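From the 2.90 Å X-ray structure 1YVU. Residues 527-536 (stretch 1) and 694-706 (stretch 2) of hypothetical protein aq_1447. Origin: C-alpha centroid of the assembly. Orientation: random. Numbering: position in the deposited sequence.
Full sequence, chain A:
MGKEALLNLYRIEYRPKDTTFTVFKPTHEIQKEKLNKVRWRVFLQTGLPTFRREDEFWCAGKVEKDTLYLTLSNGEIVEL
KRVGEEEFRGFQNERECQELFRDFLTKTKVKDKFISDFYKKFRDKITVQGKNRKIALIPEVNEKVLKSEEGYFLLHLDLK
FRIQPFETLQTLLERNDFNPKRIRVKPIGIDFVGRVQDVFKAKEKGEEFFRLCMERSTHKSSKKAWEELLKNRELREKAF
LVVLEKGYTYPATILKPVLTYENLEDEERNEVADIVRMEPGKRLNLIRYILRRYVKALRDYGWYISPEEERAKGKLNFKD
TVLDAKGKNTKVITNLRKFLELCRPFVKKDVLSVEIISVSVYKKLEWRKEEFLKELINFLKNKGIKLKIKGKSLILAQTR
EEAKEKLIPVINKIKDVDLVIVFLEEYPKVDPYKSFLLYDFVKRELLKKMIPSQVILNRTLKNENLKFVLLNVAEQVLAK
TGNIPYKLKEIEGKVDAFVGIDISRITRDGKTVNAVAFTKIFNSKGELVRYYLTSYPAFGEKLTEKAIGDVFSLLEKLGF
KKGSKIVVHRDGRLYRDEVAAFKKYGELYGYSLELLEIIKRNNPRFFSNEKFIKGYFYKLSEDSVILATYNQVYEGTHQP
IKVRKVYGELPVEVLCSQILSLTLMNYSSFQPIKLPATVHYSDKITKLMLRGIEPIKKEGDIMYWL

Stretch 1, residues 527-536: ELVRYYLTSY
Stretch 2 694-706: EPIKKEGDIMYWL

Strand 528-536 and the shorter strand 697-700 pair antiparallel, their axes 4.7 Å apart at closest and their directions 175° apart. The register sets Y531 opposite G700, Y532 opposite E699, L533 opposite K698 and T534 opposite K697, with CA-CA spacings of 5.4, 4.5, 5.2 and 4.3 Å; the wide spacings mark the hydrogen-bonded pairs.

Those pairs satisfy each other in both directions. Y531 N donates to G700 O (2.9 Å, 158°), and G700 N returns a longer bond to Y531 O (3.3 Å, 154°). L533 N to K698 O and K698 N to L533 O both measure 2.8 Å and are nearly straight, at 168° and 167°. S535 N continues the ladder to I696 O (2.9 Å, 171°). At the narrow pairs, CA-H groups supplement these acceptors: Y532 CA lies 3.4 Å from K698 O, and E699 CA 3.3 Å from Y531 O.

Y531 and L533 share one sheet face with K698. Y531 (chi1 62°, p; chi2 74°) folds its ring over G700, whose CA sits 3.7 Å from the ring centroid, 17° off the normal. An ideal CB on G700 would fall 2.4 Å from Y531 CZ, so the glycine leaves room for the ring. Beyond strand 697-700, a type I turn spans M703 to L706; Y704 (chi1 72°, p) and W705 (chi1 46°, p) direct ring edges toward the Y531 face opposite G700, in offset edge-to-face pairs: the Y704 ring and the W705 six-membered ring have centroids 5.4 and 5.7 Å from that of Y531 and planes at 62° and 70° to it. L528 (t, p) packs CD2 against CG of selenomethionine M703 at 3.7 Å.

Y532 (chi1 -166°, t) lies on the other face with T534, K697 and E699. R530 (m, m, t) reaches E699 (t, t) in a salt bridge, NH1 to OE2 3.0 Å; its 130° angle makes the hydrogen bond weak, although the opposite charges still attract.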

ATOM      1  N   GLU A 527     -22.942   2.548  -9.586  1.00 27.80           N
ATOM      2  CA  GLU A 527     -23.491   1.437  -8.805  1.00 27.15           C
ATOM      3  C   GLU A 527     -22.863   0.071  -9.070  1.00 30.27           C
ATOM      4  O   GLU A 527     -22.337  -0.175 -10.157  1.00 33.32           O
ATOM      5  CB  GLU A 527     -25.019   1.408  -8.853  1.00 28.68           C
ATOM      6  CG  GLU A 527     -25.653   0.903 -10.115  1.00 37.31           C
ATOM      7  CD  GLU A 527     -27.057   1.426 -10.295  1.00 42.21           C
ATOM      8  OE1 GLU A 527     -27.893   1.231  -9.384  1.00 45.65           O
ATOM      9  OE2 GLU A 527     -27.322   2.053 -11.345  1.00 36.63           O
ATOM     10  N   LEU A 528     -22.872  -0.793  -8.050  1.00 29.49           N
ATOM     11  CA  LEU A 528     -22.257  -2.112  -8.152  1.00 24.39           C
ATOM     12  C   LEU A 528     -23.034  -3.109  -8.999  1.00 25.93           C
ATOM     13  O   LEU A 528     -24.141  -3.546  -8.649  1.00 21.79           O
ATOM     14  CB  LEU A 528     -21.967  -2.704  -6.755  1.00 20.89           C
ATOM     15  CG  LEU A 528     -21.123  -3.995  -6.712  1.00 16.92           C
ATOM     16  CD1 LEU A 528     -19.627  -3.716  -7.052  1.00 12.67           C
ATOM     17  CD2 LEU A 528     -21.260  -4.674  -5.375  1.00  4.64           C
ATOM     18  N   VAL A 529     -22.425  -3.470 -10.119  1.00 17.58           N
ATOM     19  CA  VAL A 529     -23.028  -4.431 -10.991  1.00 18.55           C
ATOM     20  C   VAL A 529     -22.775  -5.819 -10.380  1.00 19.26           C
ATOM     21  O   VAL A 529     -23.741  -6.479 -10.021  1.00 24.97           O
ATOM     22  CB  VAL A 529     -22.502  -4.317 -12.427  1.00 22.90           C
ATOM     23  CG1 VAL A 529     -23.189  -5.353 -13.324  1.00 25.50           C
ATOM     24  CG2 VAL A 529     -22.763  -2.921 -12.959  1.00 12.63           C
ATOM     25  N   ARG A 530     -21.513  -6.244 -10.239  1.00 20.29           N
ATOM     26  CA  ARG A 530     -21.186  -7.543  -9.635  1.00 17.45           C
ATOM     27  C   ARG A 530     -19.778  -7.550  -9.144  1.00 19.64           C
ATOM     28  O   ARG A 530     -18.957  -6.817  -9.676  1.00 26.07           O
ATOM     29  CB  ARG A 530     -21.199  -8.710 -10.638  1.00 27.30           C
ATOM     30  CG  ARG A 530     -22.504  -9.265 -11.150  1.00 36.06           C
ATOM     31  CD  ARG A 530     -23.492  -9.772 -10.133  1.00 41.83           C
ATOM     32  NE  ARG A 530     -24.829  -9.612 -10.704  1.00 42.16           N
ATOM     33  CZ  ARG A 530     -25.728 -10.582 -10.830  1.00 51.47           C
ATOM     34  NH1 ARG A 530     -25.465 -11.821 -10.402  1.00 56.77           N
ATOM     35  NH2 ARG A 530     -26.870 -10.333 -11.469  1.00 55.78           N
ATOM     36  N   TYR A 531     -19.491  -8.402  -8.158  1.00 21.92           N
ATOM     37  CA  TYR A 531     -18.123  -8.608  -7.670  1.00 18.83           C
ATOM     38  C   TYR A 531     -17.801 -10.064  -7.934  1.00 23.28           C
ATOM     39  O   TYR A 531     -18.712 -10.888  -8.087  1.00 19.26           O
ATOM     40  CB  TYR A 531     -17.893  -8.273  -6.172  1.00 19.68           C
ATOM     41  CG  TYR A 531     -18.648  -9.060  -5.094  1.00 23.95           C
ATOM     42  CD1 TYR A 531     -18.316 -10.403  -4.757  1.00 24.18           C
ATOM     43  CD2 TYR A 531     -19.676  -8.442  -4.364  1.00 25.59           C
ATOM     44  CE1 TYR A 531     -19.008 -11.111  -3.714  1.00 28.93           C
ATOM     45  CE2 TYR A 531     -20.366  -9.133  -3.321  1.00 34.08           C
ATOM     46  CZ  TYR A 531     -20.032 -10.460  -3.001  1.00 30.40           C
ATOM     47  OH  TYR A 531     -20.711 -11.077  -1.972  1.00 26.09           O
ATOM     48  N   TYR A 532     -16.518 -10.392  -7.926  1.00 22.23           N
ATOM     49  CA  TYR A 532     -16.106 -11.771  -8.127  1.00 22.77           C
ATOM     50  C   TYR A 532     -14.850 -12.052  -7.323  1.00 15.83           C
ATOM     51  O   TYR A 532     -13.774 -11.478  -7.544  1.00 16.13           O
ATOM     52  CB  TYR A 532     -15.940 -12.109  -9.613  1.00 20.44           C
ATOM     53  CG  TYR A 532     -15.846 -13.589  -9.926  1.00 17.49           C
ATOM     54  CD1 TYR A 532     -16.917 -14.488  -9.638  1.00 16.97           C
ATOM     55  CD2 TYR A 532     -14.681 -14.111 -10.521  1.00 17.95           C
ATOM     56  CE1 TYR A 532     -16.809 -15.889  -9.944  1.00 13.86           C
ATOM     57  CE2 TYR A 532     -14.566 -15.496 -10.827  1.00 14.07           C
ATOM     58  CZ  TYR A 532     -15.620 -16.375 -10.536  1.00 14.51           C
ATOM     59  OH  TYR A 532     -15.433 -17.719 -10.812  1.00 14.57           O
ATOM     60  N   LEU A 533     -15.028 -12.942  -6.364  1.00 16.66           N
ATOM     61  CA  LEU A 533     -13.969 -13.332  -5.472  1.00 21.52           C
ATOM     62  C   LEU A 533     -13.667 -14.809  -5.680  1.00 21.87           C
ATOM     63  O   LEU A 533     -14.541 -15.641  -5.466  1.00 24.07           O
ATOM     64  CB  LEU A 533     -14.440 -13.039  -4.056  1.00 18.47           C
ATOM     65  CG  LEU A 533     -13.570 -13.255  -2.829  1.00 20.97           C
ATOM     66  CD1 LEU A 533     -12.208 -12.619  -2.992  1.00 26.66           C
ATOM     67  CD2 LEU A 533     -14.291 -12.665  -1.618  1.00 30.22           C
ATOM     68  N   THR A 534     -12.457 -15.123  -6.149  1.00 22.67           N
ATOM     69  CA  THR A 534     -12.065 -16.505  -6.391  1.00 23.51           C
ATOM     70  C   THR A 534     -10.673 -16.741  -5.886  1.00 29.02           C
ATOM     71  O   THR A 534      -9.801 -15.876  -6.015  1.00 27.85           O
ATOM     72  CB  THR A 534     -11.956 -16.837  -7.892  1.00 21.20           C
ATOM     73  OG1 THR A 534     -12.958 -16.142  -8.616  1.00 21.83           O
ATOM     74  CG2 THR A 534     -12.123 -18.336  -8.166  1.00 26.26           C
ATOM     75  N   SER A 535     -10.473 -17.949  -5.355  1.00 35.07           N
ATOM     76  CA  SER A 535      -9.165 -18.412  -4.908  1.00 37.26           C
ATOM     77  C   SER A 535      -8.726 -19.256  -6.100  1.00 36.97           C
ATOM     78  O   SER A 535      -9.546 -19.932  -6.723  1.00 40.22           O
ATOM     79  CB  SER A 535      -9.283 -19.286  -3.667  1.00 37.01           C
ATOM     80  OG  SER A 535      -8.078 -19.310  -2.911  1.00 38.76           O
ATOM     81  N   TYR A 536      -7.454 -19.156  -6.466  1.00 40.22           N
ATOM     82  CA  TYR A 536      -6.924 -19.881  -7.605  1.00 42.57           C
ATOM     83  C   TYR A 536      -5.794 -20.840  -7.221  1.00 51.37           C
ATOM     84  O   TYR A 536      -5.011 -20.514  -6.310  1.00 50.25           O
ATOM     85  CB  TYR A 536      -6.430 -18.873  -8.655  1.00 38.35           C
ATOM     86  CG  TYR A 536      -7.510 -18.177  -9.451  1.00 30.13           C
ATOM     87  CD1 TYR A 536      -7.854 -16.838  -9.187  1.00 25.06           C
ATOM     88  CD2 TYR A 536      -8.202 -18.862 -10.476  1.00 25.99           C
ATOM     89  CE1 TYR A 536      -8.862 -16.202  -9.921  1.00 29.48           C
ATOM     90  CE2 TYR A 536      -9.215 -18.244 -11.220  1.00 22.45           C
ATOM     91  CZ  TYR A 536      -9.538 -16.922 -10.944  1.00 38.65           C
ATOM     92  OH  TYR A 536     -10.488 -16.320 -11.722  1.00 39.41           O
ATOM     93  N   GLU A 694     -10.139 -23.070   2.924  1.00 58.65           N
ATOM     94  CA  GLU A 694     -10.971 -23.474   1.810  1.00 57.47           C
ATOM     95  C   GLU A 694     -10.911 -22.443   0.711  1.00 53.60           C
ATOM     96  O   GLU A 694     -10.650 -21.267   0.965  1.00 55.97           O
ATOM     97  CB  GLU A 694     -12.400 -23.653   2.275  1.00 56.33           C
ATOM     98  CG  GLU A 694     -12.496 -24.545   3.462  1.00 58.35           C
ATOM     99  CD  GLU A 694     -13.771 -25.285   3.504  1.00 63.50           C
ATOM    100  OE1 GLU A 694     -14.167 -25.858   2.469  1.00 70.39           O
ATOM    101  OE2 GLU A 694     -14.365 -25.327   4.591  1.00 60.91           O
ATOM    102  N   PRO A 695     -11.065 -22.892  -0.546  1.00 50.73           N
ATOM    103  CA  PRO A 695     -11.035 -21.953  -1.662  1.00 52.71           C
ATOM    104  C   PRO A 695     -12.414 -21.380  -1.888  1.00 52.32           C
ATOM    105  O   PRO A 695     -13.416 -22.001  -1.533  1.00 56.12           O
ATOM    106  CB  PRO A 695     -10.652 -22.847  -2.841  1.00 55.48           C
ATOM    107  CG  PRO A 695     -10.004 -23.996  -2.219  1.00 54.59           C
ATOM    108  CD  PRO A 695     -10.878 -24.251  -1.046  1.00 54.36           C
ATOM    109  N   ILE A 696     -12.455 -20.178  -2.452  1.00 52.93           N
ATOM    110  CA  ILE A 696     -13.714 -19.514  -2.762  1.00 48.39           C
ATOM    111  C   ILE A 696     -13.853 -19.373  -4.253  1.00 45.53           C
ATOM    112  O   ILE A 696     -12.890 -19.479  -5.018  1.00 41.91           O
ATOM    113  CB  ILE A 696     -13.870 -18.064  -2.163  1.00 47.59           C
ATOM    114  CG1 ILE A 696     -12.711 -17.675  -1.237  1.00 47.11           C
ATOM    115  CG2 ILE A 696     -15.200 -17.943  -1.463  1.00 47.97           C
ATOM    116  CD1 ILE A 696     -11.630 -16.928  -1.915  1.00 40.19           C
ATOM    117  N   LYS A 697     -15.100 -19.146  -4.629  1.00 45.30           N
ATOM    118  CA  LYS A 697     -15.556 -18.906  -5.981  1.00 37.16           C
ATOM    119  C   LYS A 697     -16.924 -18.327  -5.625  1.00 32.84           C
ATOM    120  O   LYS A 697     -17.843 -19.084  -5.301  1.00 30.32           O
ATOM    121  CB  LYS A 697     -15.688 -20.202  -6.800  1.00 42.55           C
ATOM    122  CG  LYS A 697     -16.037 -19.954  -8.275  1.00 44.74           C
ATOM    123  CD  LYS A 697     -16.921 -21.074  -8.843  1.00 56.85           C
ATOM    124  CE  LYS A 697     -17.624 -20.686 -10.150  1.00 58.50           C
ATOM    125  NZ  LYS A 697     -18.758 -19.722  -9.983  1.00 60.20           N
ATOM    126  N   LYS A 698     -16.977 -16.998  -5.494  1.00 28.92           N
ATOM    127  CA  LYS A 698     -18.212 -16.289  -5.178  1.00 31.11           C
ATOM    128  C   LYS A 698     -18.393 -15.053  -6.024  1.00 30.51           C
ATOM    129  O   LYS A 698     -17.452 -14.337  -6.351  1.00 30.63           O
ATOM    130  CB  LYS A 698     -18.316 -15.888  -3.702  1.00 36.33           C
ATOM    131  CG  LYS A 698     -19.774 -15.810  -3.211  1.00 42.94           C
ATOM    132  CD  LYS A 698     -19.943 -14.917  -1.983  1.00 53.51           C
ATOM    133  CE  LYS A 698     -21.245 -15.230  -1.209  1.00 60.12           C
ATOM    134  NZ  LYS A 698     -21.333 -14.576   0.153  1.00 59.15           N
ATOM    135  N   GLU A 699     -19.657 -14.780  -6.275  1.00 26.38           N
ATOM    136  CA  GLU A 699     -20.106 -13.662  -7.057  1.00 27.21           C
ATOM    137  C   GLU A 699     -21.250 -13.029  -6.254  1.00 23.67           C
ATOM    138  O   GLU A 699     -22.006 -13.723  -5.576  1.00 23.35           O
ATOM    139  CB  GLU A 699     -20.617 -14.206  -8.399  1.00 28.94           C
ATOM    140  CG  GLU A 699     -20.882 -13.160  -9.461  1.00 31.29           C
ATOM    141  CD  GLU A 699     -21.739 -13.676 -10.586  1.00 34.26           C
ATOM    142  OE1 GLU A 699     -21.370 -14.681 -11.224  1.00 21.81           O
ATOM    143  OE2 GLU A 699     -22.783 -13.050 -10.839  1.00 41.62           O
ATOM    144  N   GLY A 700     -21.361 -11.714  -6.307  1.00 25.90           N
ATOM    145  CA  GLY A 700     -22.425 -11.047  -5.583  1.00 25.19           C
ATOM    146  C   GLY A 700     -22.677  -9.697  -6.183  1.00 20.99           C
ATOM    147  O   GLY A 700     -22.085  -9.350  -7.186  1.00 21.63           O
ATOM    148  N   ASP A 701     -23.489  -8.912  -5.498  1.00 21.18           N
ATOM    149  CA  ASP A 701     -23.895  -7.590  -5.944  1.00 22.10           C
ATOM    150  C   ASP A 701     -24.123  -6.690  -4.734  1.00 23.41           C
ATOM    151  O   ASP A 701     -24.745  -5.632  -4.829  1.00 28.89           O
ATOM    152  CB  ASP A 701     -25.196  -7.735  -6.746  1.00 26.83           C
ATOM    153  CG  ASP A 701     -26.283  -8.513  -5.996  1.00 33.59           C
ATOM    154  OD1 ASP A 701     -25.977  -9.183  -4.988  1.00 29.66           O
ATOM    155  OD2 ASP A 701     -27.452  -8.458  -6.423  1.00 36.40           O
ATOM    156  N   ILE A 702     -23.569  -7.120  -3.604  1.00 26.85           N
ATOM    157  CA  ILE A 702     -23.677  -6.455  -2.300  1.00 22.22           C
ATOM    158  C   ILE A 702     -22.318  -5.896  -1.908  1.00 21.08           C
ATOM    159  O   ILE A 702     -21.290  -6.545  -2.132  1.00 21.14           O
ATOM    160  CB  ILE A 702     -24.126  -7.512  -1.214  1.00 21.20           C
ATOM    161  CG1 ILE A 702     -25.516  -8.050  -1.517  1.00 21.64           C
ATOM    162  CG2 ILE A 702     -24.187  -6.936   0.154  1.00  9.08           C
ATOM    163  CD1 ILE A 702     -25.616  -9.542  -1.249  1.00 34.22           C
HETATM  164  N   MSE A 703     -22.306  -4.692  -1.344  1.00 20.47           N
HETATM  165  CA  MSE A 703     -21.042  -4.133  -0.883  1.00 20.74           C
HETATM  166  C   MSE A 703     -20.922  -4.501   0.612  1.00 20.48           C
HETATM  167  O   MSE A 703     -20.999  -3.626   1.493  1.00 28.14           O
HETATM  168  CB  MSE A 703     -20.987  -2.625  -1.135  1.00 21.67           C
HETATM  169  CG  MSE A 703     -21.006  -2.230  -2.611  1.00 35.25           C
HETATM  170 SE   MSE A 703     -20.715  -0.315  -3.045  1.00 58.10          SE
HETATM  171  CE  MSE A 703     -18.818  -0.142  -2.601  1.00 33.81           C
ATOM    172  N   TYR A 704     -20.662  -5.788   0.883  1.00 20.77           N
ATOM    173  CA  TYR A 704     -20.605  -6.302   2.267  1.00 20.42           C
ATOM    174  C   TYR A 704     -19.449  -5.864   3.193  1.00 28.29           C
ATOM    175  O   TYR A 704     -19.505  -6.073   4.431  1.00 31.02           O
ATOM    176  CB  TYR A 704     -20.749  -7.841   2.284  1.00 12.36           C
ATOM    177  CG  TYR A 704     -19.552  -8.583   1.762  1.00 16.81           C
ATOM    178  CD1 TYR A 704     -18.490  -8.931   2.621  1.00 12.01           C
ATOM    179  CD2 TYR A 704     -19.437  -8.893   0.392  1.00 14.68           C
ATOM    180  CE1 TYR A 704     -17.348  -9.555   2.146  1.00 15.47           C
ATOM    181  CE2 TYR A 704     -18.278  -9.535  -0.105  1.00 18.46           C
ATOM    182  CZ  TYR A 704     -17.241  -9.855   0.789  1.00 18.42           C
ATOM    183  OH  TYR A 704     -16.114 -10.490   0.342  1.00 27.06           O
ATOM    184  N   TRP A 705     -18.414  -5.281   2.593  1.00 18.74           N
ATOM    185  CA  TRP A 705     -17.225  -4.854   3.323  1.00 17.57           C
ATOM    186  C   TRP A 705     -17.318  -3.511   4.063  1.00 16.05           C
ATOM    187  O   TRP A 705     -16.643  -3.285   5.076  1.00  9.21           O
ATOM    188  CB  TRP A 705     -16.045  -4.868   2.356  1.00 16.69           C
ATOM    189  CG  TRP A 705     -16.312  -4.219   1.001  1.00 12.07           C
ATOM    190  CD1 TRP A 705     -16.124  -2.903   0.678  1.00 18.44           C
ATOM    191  CD2 TRP A 705     -16.852  -4.838  -0.174  1.00 17.18           C
ATOM    192  NE1 TRP A 705     -16.514  -2.664  -0.613  1.00 17.56           N
ATOM    193  CE2 TRP A 705     -16.968  -3.831  -1.168  1.00 15.47           C
ATOM    194  CE3 TRP A 705     -17.259  -6.152  -0.490  1.00 21.70           C
ATOM    195  CZ2 TRP A 705     -17.474  -4.078  -2.468  1.00 11.81           C
ATOM    196  CZ3 TRP A 705     -17.779  -6.417  -1.811  1.00 22.49           C
ATOM    197  CH2 TRP A 705     -17.884  -5.366  -2.775  1.00 15.74           C
ATOM    198  N   LEU A 706     -18.236  -2.671   3.603  1.00 16.74           N
ATOM    199  CA  LEU A 706     -18.420  -1.331   4.148  1.00 23.87           C
ATOM    200  C   LEU A 706     -18.721  -1.194   5.634  1.00 26.37           C
ATOM    201  O   LEU A 706     -18.526  -0.117   6.218  1.00 24.51           O
ATOM    202  CB  LEU A 706     -19.450  -0.560   3.315  1.00 13.31           C
ATOM    203  CG  LEU A 706     -19.026  -0.352   1.861  1.00 10.06           C
ATOM    204  CD1 LEU A 706     -20.114   0.384   1.124  1.00 11.43           C
ATOM    205  CD2 LEU A 706     -17.698   0.414   1.774  1.00  8.79           C
TER